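Glycosyl hydrolase, family 38 (Enterococcus faecalis, PDB 5KBP) probably hydrolyses alpha-linked mannose residues in glycans, acting as a metal-dependent alpha-mannosidase of glycoside hydrolase family 38. Local coordinates at residues T411-K416 against Y797-F803; A500-S506 against A816-L822; P828-A833 against V845-T851. Residue numbers count along the deposited sequence, not the author numbering.

Contact 1 (T411-K416 against Y797-F803); sequences TSGYQK and YSAQIPF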
# COMPACT_ATOMS: atom_id res chain seq x y z
N THR A 411 13.41 8.19 26.45
CA THR A 411 13.33 9.11 25.32
C THR A 411 12.19 10.10 25.46
O THR A 411 11.67 10.60 24.46
CB THR A 411 13.19 8.32 24.02
OG1 THR A 411 12.07 7.44 24.11
CG2 THR A 411 14.45 7.50 23.76
N SER A 412 11.78 10.41 26.69
CA SER A 412 10.72 11.37 26.96
C SER A 412 11.24 12.45 27.90
O SER A 412 12.35 12.36 28.42
CB SER A 412 9.48 10.69 27.57
OG SER A 412 9.68 10.40 28.94
N GLY A 413 10.42 13.48 28.09
CA GLY A 413 10.80 14.59 28.93
C GLY A 413 10.21 14.54 30.33
O GLY A 413 10.20 15.55 31.04
N TYR A 414 9.72 13.38 30.73
CA TYR A 414 9.08 13.21 32.03
C TYR A 414 9.81 12.15 32.84
O TYR A 414 10.46 11.25 32.29
CB TYR A 414 7.61 12.80 31.87
CG TYR A 414 6.89 13.52 30.76
CD1 TYR A 414 6.41 14.81 30.95
CD2 TYR A 414 6.69 12.92 29.53
CE1 TYR A 414 5.75 15.48 29.94
CE2 TYR A 414 6.03 13.58 28.51
CZ TYR A 414 5.56 14.86 28.72
OH TYR A 414 4.90 15.52 27.71
N GLN A 415 9.71 12.27 34.16
CA GLN A 415 10.17 11.21 35.04
C GLN A 415 9.32 9.97 34.80
O GLN A 415 8.11 9.98 35.02
CB GLN A 415 10.06 11.65 36.50
CG GLN A 415 10.74 12.97 36.81
CD GLN A 415 11.91 12.81 37.75
OE1 GLN A 415 11.82 12.13 38.77
NE2 GLN A 415 13.03 13.45 37.41
N LYS A 416 9.95 8.90 34.33
CA LYS A 416 9.24 7.71 33.90
C LYS A 416 9.37 6.61 34.94
O LYS A 416 10.48 6.29 35.38
CB LYS A 416 9.74 7.22 32.54
CG LYS A 416 8.63 6.65 31.69
CD LYS A 416 9.14 5.89 30.50
CE LYS A 416 7.97 5.25 29.78
NZ LYS A 416 7.00 4.65 30.74
N TYR A 797 1.00 11.44 28.93
CA TYR A 797 1.91 11.53 27.79
C TYR A 797 3.00 10.47 27.88
O TYR A 797 3.39 9.88 26.86
CB TYR A 797 2.54 12.92 27.73
CG TYR A 797 1.58 14.06 27.49
CD1 TYR A 797 0.53 13.94 26.59
CD2 TYR A 797 1.72 15.26 28.18
CE1 TYR A 797 -0.35 14.98 26.38
CE2 TYR A 797 0.85 16.31 27.97
CZ TYR A 797 -0.19 16.16 27.07
OH TYR A 797 -1.06 17.21 26.86
N SER A 798 3.49 10.21 29.09
CA SER A 798 4.60 9.28 29.27
C SER A 798 4.19 7.84 28.99
O SER A 798 5.04 7.02 28.61
CB SER A 798 5.17 9.41 30.68
OG SER A 798 6.31 8.60 30.85
N ALA A 799 2.91 7.51 29.18
CA ALA A 799 2.46 6.14 28.95
C ALA A 799 2.49 5.76 27.48
O ALA A 799 2.63 4.58 27.14
CB ALA A 799 1.06 5.95 29.52
N GLN A 800 2.37 6.74 26.58
CA GLN A 800 2.42 6.48 25.15
C GLN A 800 3.84 6.31 24.62
O GLN A 800 4.01 5.94 23.46
CB GLN A 800 1.74 7.61 24.38
CG GLN A 800 0.23 7.63 24.48
CD GLN A 800 -0.41 8.60 23.51
OE1 GLN A 800 0.28 9.37 22.84
NE2 GLN A 800 -1.74 8.58 23.43
N ILE A 801 4.86 6.56 25.45
CA ILE A 801 6.25 6.52 25.00
C ILE A 801 6.96 5.36 25.68
O ILE A 801 7.38 5.48 26.83
CB ILE A 801 6.96 7.85 25.29
CG1 ILE A 801 6.15 9.02 24.74
CG2 ILE A 801 8.36 7.84 24.70
CD1 ILE A 801 6.70 10.38 25.12
N PRO A 802 7.12 4.21 25.01
CA PRO A 802 7.73 3.06 25.67
C PRO A 802 9.23 3.25 25.87
O PRO A 802 9.88 4.04 25.19
CB PRO A 802 7.45 1.91 24.69
CG PRO A 802 7.38 2.58 23.36
CD PRO A 802 6.74 3.93 23.61
N PHE A 803 9.76 2.49 26.83
CA PHE A 803 11.20 2.48 27.05
C PHE A 803 11.91 1.88 25.84
O PHE A 803 11.37 1.03 25.12
CB PHE A 803 11.55 1.67 28.30
CG PHE A 803 11.61 2.50 29.56
CD1 PHE A 803 12.60 3.45 29.73
CD2 PHE A 803 10.69 2.30 30.58
CE1 PHE A 803 12.66 4.21 30.88
CE2 PHE A 803 10.75 3.06 31.74
CZ PHE A 803 11.74 4.01 31.89
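This is a buried side-chain packing contact between a loop and the end of a helix. Residues 411-416 link strand 404-410 to strand 416-430. Residues 797-803 take in the C-terminal part of helix 789-799 and the chain leading to strand 804-807. The backbones stay apart: the CA atoms of Y414 and S798 are 6.6 Å from each other, and those of T411 and F803 are 7.2 Å. K416 loses the most surface. Its aliphatic part runs past S798 and I801, with CG 3.1 Å from OG of S798 and CE 3.0 Å from O of I801. Between them, CD of K416 lies over one face of the F803 ring, 3.7 Å from its centroid, as a CH-pi contact. The amino group of K416 forms a salt bridge with E418. Strand 404-410 pairs antiparallel with strand 804-807 in a six-stranded antiparallel sheet, so the contact packs together the chain leaving one strand and the chain entering its partner. I801 fills the middle. Its CD1 meets CB of S412 at 3.7 Å, and its CG2 lies 3.8 Å from OG1 of T411, which is hydrogen-bonded to N319. I801 and T411 also touch helix 304-332. On the helix side, the Y414 ring lies against Y797 and S798. CE2 of Y414 is 3.6 Å from CB of Y797, and CD2 of Y414 is 4.0 Å from CB of S798. OH of Y414 comes within 3.2 Å of CD2 of Y797, but hydrogen-bonds to the backbone N of W831.

Contact 2 (A500-S506 against A816-L822); sequences APFSWDS and APNHVYL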
# COMPACT_ATOMS: atom_id res chain seq x y z
N ALA A 500 15.23 9.66 35.07
CA ALA A 500 15.35 11.06 34.67
C ALA A 500 14.95 11.23 33.20
O ALA A 500 15.14 10.33 32.39
CB ALA A 500 16.78 11.56 34.88
N PRO A 501 14.39 12.39 32.85
CA PRO A 501 14.04 12.64 31.45
C PRO A 501 15.27 12.66 30.55
O PRO A 501 16.33 13.15 30.95
CB PRO A 501 13.35 14.00 31.49
CG PRO A 501 12.87 14.15 32.89
CD PRO A 501 13.90 13.46 33.74
N PHE A 502 15.10 12.14 29.34
CA PHE A 502 16.14 12.09 28.31
C PHE A 502 17.50 11.70 28.88
O PHE A 502 18.44 12.50 28.88
CB PHE A 502 16.22 13.42 27.56
CG PHE A 502 15.00 13.71 26.74
CD1 PHE A 502 14.68 12.92 25.64
CD2 PHE A 502 14.16 14.75 27.07
CE1 PHE A 502 13.56 13.18 24.89
CE2 PHE A 502 13.03 15.02 26.31
CZ PHE A 502 12.73 14.23 25.23
N SER A 503 17.60 10.47 29.37
CA SER A 503 18.82 9.94 29.95
C SER A 503 18.92 8.46 29.57
O SER A 503 18.03 7.91 28.93
CB SER A 503 18.84 10.13 31.47
OG SER A 503 17.72 9.49 32.07
N TRP A 504 20.01 7.83 29.98
CA TRP A 504 20.15 6.39 29.81
C TRP A 504 20.90 5.79 30.99
O TRP A 504 21.81 6.42 31.54
CB TRP A 504 20.86 6.03 28.49
CG TRP A 504 22.29 6.46 28.37
CD1 TRP A 504 23.37 5.90 28.98
CD2 TRP A 504 22.80 7.53 27.57
NE1 TRP A 504 24.52 6.56 28.62
CE2 TRP A 504 24.20 7.57 27.75
CE3 TRP A 504 22.21 8.47 26.71
CZ2 TRP A 504 25.01 8.50 27.12
CZ3 TRP A 504 23.02 9.40 26.09
CH2 TRP A 504 24.41 9.41 26.29
N ASP A 505 20.50 4.58 31.37
CA ASP A 505 21.14 3.83 32.44
C ASP A 505 21.60 2.48 31.90
O ASP A 505 20.86 1.81 31.17
CB ASP A 505 20.19 3.64 33.63
CG ASP A 505 19.94 4.92 34.39
OD1 ASP A 505 20.92 5.65 34.68
OD2 ASP A 505 18.77 5.21 34.70
N SER A 506 22.82 2.09 32.26
CA SER A 506 23.40 0.85 31.79
C SER A 506 23.37 -0.20 32.90
O SER A 506 23.61 0.11 34.07
CB SER A 506 24.85 1.06 31.33
OG SER A 506 24.90 1.98 30.25
N ALA A 816 29.38 7.98 28.89
CA ALA A 816 29.31 7.45 30.24
C ALA A 816 28.26 6.34 30.33
O ALA A 816 27.28 6.35 29.58
CB ALA A 816 28.98 8.56 31.23
N PRO A 817 28.46 5.38 31.23
CA PRO A 817 27.43 4.33 31.40
C PRO A 817 26.08 4.89 31.81
O PRO A 817 25.04 4.36 31.38
CB PRO A 817 28.03 3.43 32.48
CG PRO A 817 29.50 3.67 32.42
CD PRO A 817 29.65 5.12 32.06
N ASN A 818 26.06 5.93 32.63
CA ASN A 818 24.84 6.64 32.99
C ASN A 818 25.03 8.11 32.67
O ASN A 818 26.06 8.70 33.01
CB ASN A 818 24.50 6.45 34.47
CG ASN A 818 24.45 4.99 34.88
OD1 ASN A 818 23.49 4.29 34.59
ND2 ASN A 818 25.50 4.54 35.57
N HIS A 819 24.04 8.71 32.01
CA HIS A 819 24.19 10.08 31.54
C HIS A 819 22.83 10.70 31.31
O HIS A 819 21.92 10.06 30.78
CB HIS A 819 25.01 10.12 30.24
CG HIS A 819 25.24 11.50 29.71
ND1 HIS A 819 24.49 12.04 28.69
CD2 HIS A 819 26.13 12.46 30.07
CE1 HIS A 819 24.91 13.26 28.43
NE2 HIS A 819 25.90 13.54 29.25
N VAL A 820 22.69 11.96 31.72
CA VAL A 820 21.48 12.75 31.49
C VAL A 820 21.75 13.70 30.34
O VAL A 820 22.61 14.58 30.43
CB VAL A 820 21.06 13.52 32.75
CG1 VAL A 820 19.91 14.45 32.44
CG2 VAL A 820 20.68 12.54 33.86
N TYR A 821 21.01 13.53 29.24
CA TYR A 821 21.26 14.34 28.05
C TYR A 821 20.64 15.73 28.17
O TYR A 821 21.22 16.71 27.71
CB TYR A 821 20.74 13.63 26.80
CG TYR A 821 21.15 14.28 25.51
CD1 TYR A 821 22.48 14.29 25.10
CD2 TYR A 821 20.21 14.89 24.68
CE1 TYR A 821 22.86 14.88 23.91
CE2 TYR A 821 20.58 15.49 23.49
CZ TYR A 821 21.91 15.48 23.11
OH TYR A 821 22.28 16.08 21.93
N LEU A 822 19.47 15.84 28.80
CA LEU A 822 18.77 17.11 28.93
C LEU A 822 18.19 17.24 30.33
O LEU A 822 17.58 16.30 30.83
CB LEU A 822 17.66 17.24 27.88
CG LEU A 822 18.07 17.61 26.46
CD1 LEU A 822 16.90 17.49 25.50
CD2 LEU A 822 18.62 19.02 26.43
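Residues 500-506 and 816-822 run antiparallel. W504 and H819 form a hydrogen-bonded pair, with W504 N to H819 O at 3.0 Å and H819 N to W504 O at 3.2 Å. S503 and V820 are the adjacent non-hydrogen-bonded pair, CA to CA 4.2 Å. Beyond it, O of F502 accepts from N of Y821 at 2.8 Å and weakly from N of L822 at 3.5 Å. The short strand 819-820 thus joins the antiparallel sheet through strand 503-511. On the other side of 503-511, F502 and S503 both face N410 in a G1 beta bulge. W504 loses the most surface to the other segment. Its NE1 donates to O of A816 at 2.9 Å, and CB of H819 lies over one face of the indole. S506 bonds to P817 and N818: its OG donates to O of P817 at 2.6 Å, and its N donates to OD1 of N818 at 3.3 Å. At the far end, CB of F502 packs on CB of L822 at 4.1 Å.

Contact 3 (P828-A833 against V845-T851); sequences PIGWTA and VRGFNLT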
# COMPACT_ATOMS: atom_id res chain seq x y z
N PRO A 828 4.37 21.94 35.30
CA PRO A 828 3.24 21.54 34.43
C PRO A 828 3.50 21.85 32.96
O PRO A 828 2.92 22.75 32.35
CB PRO A 828 2.09 22.37 35.01
CG PRO A 828 2.75 23.62 35.50
CD PRO A 828 4.11 23.20 36.02
N ILE A 829 4.41 21.07 32.37
CA ILE A 829 4.85 21.28 30.99
C ILE A 829 4.73 19.97 30.23
O ILE A 829 5.03 18.90 30.77
CB ILE A 829 6.30 21.81 30.94
CG1 ILE A 829 6.42 23.10 31.76
CG2 ILE A 829 6.73 22.06 29.51
CD1 ILE A 829 7.84 23.59 31.91
N GLY A 830 4.30 20.07 28.97
CA GLY A 830 4.32 18.94 28.06
C GLY A 830 5.46 19.10 27.07
O GLY A 830 5.60 20.15 26.44
N TRP A 831 6.27 18.06 26.94
CA TRP A 831 7.43 18.05 26.07
C TRP A 831 7.13 17.17 24.86
O TRP A 831 6.80 15.99 25.02
CB TRP A 831 8.67 17.55 26.81
CG TRP A 831 8.95 18.34 28.06
CD1 TRP A 831 8.54 18.05 29.32
CD2 TRP A 831 9.68 19.57 28.15
NE1 TRP A 831 8.98 19.01 30.20
CE2 TRP A 831 9.68 19.96 29.50
CE3 TRP A 831 10.34 20.38 27.21
CZ2 TRP A 831 10.31 21.12 29.94
CZ3 TRP A 831 10.97 21.53 27.65
CH2 TRP A 831 10.95 21.89 29.01
N THR A 832 7.25 17.75 23.66
CA THR A 832 6.75 17.11 22.45
C THR A 832 7.81 16.83 21.39
O THR A 832 7.56 15.99 20.52
CB THR A 832 5.65 17.96 21.81
OG1 THR A 832 6.17 19.26 21.48
CG2 THR A 832 4.48 18.13 22.76
N ALA A 833 8.96 17.49 21.42
CA ALA A 833 9.93 17.32 20.34
C ALA A 833 11.35 17.47 20.85
O ALA A 833 11.65 18.38 21.63
CB ALA A 833 9.68 18.34 19.22
N VAL A 845 14.44 21.60 20.64
CA VAL A 845 13.58 21.07 21.69
C VAL A 845 12.35 21.96 21.78
O VAL A 845 12.46 23.19 21.75
CB VAL A 845 14.30 21.01 23.05
CG1 VAL A 845 13.39 20.43 24.11
CG2 VAL A 845 15.59 20.21 22.93
N ARG A 846 11.17 21.34 21.88
CA ARG A 846 9.92 22.08 21.95
C ARG A 846 9.05 21.54 23.07
O ARG A 846 8.90 20.33 23.24
CB ARG A 846 9.16 22.01 20.62
CG ARG A 846 7.78 22.66 20.67
CD ARG A 846 7.28 23.05 19.29
NE ARG A 846 7.48 21.99 18.30
CZ ARG A 846 8.40 22.02 17.35
NH1 ARG A 846 8.51 21.02 16.50
NH2 ARG A 846 9.22 23.07 17.24
N GLY A 847 8.49 22.47 23.85
CA GLY A 847 7.50 22.15 24.86
C GLY A 847 6.43 23.22 24.89
O GLY A 847 6.49 24.20 24.16
N PHE A 848 5.44 23.01 25.76
CA PHE A 848 4.37 23.99 25.88
C PHE A 848 3.83 24.00 27.30
O PHE A 848 3.87 22.99 28.01
CB PHE A 848 3.23 23.72 24.88
CG PHE A 848 2.44 22.48 25.17
CD1 PHE A 848 2.95 21.23 24.89
CD2 PHE A 848 1.16 22.57 25.70
CE1 PHE A 848 2.22 20.08 25.15
CE2 PHE A 848 0.42 21.43 25.96
CZ PHE A 848 0.95 20.19 25.69
N ASN A 849 3.33 25.16 27.71
CA ASN A 849 2.73 25.32 29.03
C ASN A 849 1.36 24.67 29.06
O ASN A 849 0.55 24.85 28.15
CB ASN A 849 2.62 26.81 29.38
CG ASN A 849 2.33 27.04 30.85
OD1 ASN A 849 1.88 26.14 31.57
ND2 ASN A 849 2.58 28.26 31.31
N LEU A 850 1.10 23.90 30.12
CA LEU A 850 -0.19 23.25 30.31
C LEU A 850 -1.19 24.12 31.05
O LEU A 850 -2.39 23.81 31.01
CB LEU A 850 -0.00 21.93 31.07
CG LEU A 850 0.82 20.83 30.39
CD1 LEU A 850 1.18 19.74 31.39
CD2 LEU A 850 0.05 20.24 29.22
N THR A 851 -0.75 25.18 31.70
CA THR A 851 -1.60 26.00 32.56
C THR A 851 -1.78 27.39 31.97
O THR A 851 -1.19 27.74 30.94
CB THR A 851 -1.01 26.09 33.97
OG1 THR A 851 0.09 27.01 33.97
CG2 THR A 851 -0.52 24.73 34.42
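The two segments are neighbouring strands of a beta hairpin, 829-836 and 843-849, in the C-terminal beta sandwich region. A classic beta bulge interrupts their pairing. T832 and A833 both face R846, whose O accepts from T832 N at 3.1 Å and weakly from A833 N at 3.4 Å. T832 has a psi of -20°, which fits the extra residue. The side chains of W831 and F848 lie on opposite faces of the sheet, each leaning over a glycine of the partner strand. W831 (chi1 m) swings its indole across G847, with CE3 4.1 Å from CA of G847 and 4.3 Å from CG1 of V845. A CB on G847 would clash with this ring. F848 takes chi1 p, which turns its ring over G830. A CB there would clash with CE1 of F848. The same ring meets CG2 of T832 with its edge, CE1 to CG2 3.8 Å. R846 starts with t, t and then bends at chi3 (p). It packs CB against CB of A833 at 4.0 Å, while its guanidinium forms a salt bridge with E101 of helix 100-117. E101 is also hydrogen-bonded to OG1 of T832. Past the strand, L850 N donates to P828 O at 3.1 Å, and CB of P828 touches CG2 of T851 at 3.6 Å. N849 (chi1 t) closes an Asx turn, its OD1 accepting from N of T851 at 2.8 Å and from OG1 of T851 at 3.1 Å.

From the N terminus, residues 411-416 come first, then 500-506. Contact 1 closes a loop of 380 residues at 797-803. Contact 2 closes at 816-822, so these two contacts cross. They also touch, through S412 O and F502 N at 2.9 Å, a probable hydrogen bond. Contact 3 follows in series and closes a short hairpin, with 11 residues between its segments. It meets contact 1 through the hydrogen bond between OH of Y414 and N of W831, 3.0 Å, and touches contact 2 through CD1 of L822 and CG2 of V845 at 4.0 Å. Together they tie the six-stranded sheet to helix 789-799 and the C-terminal sandwich.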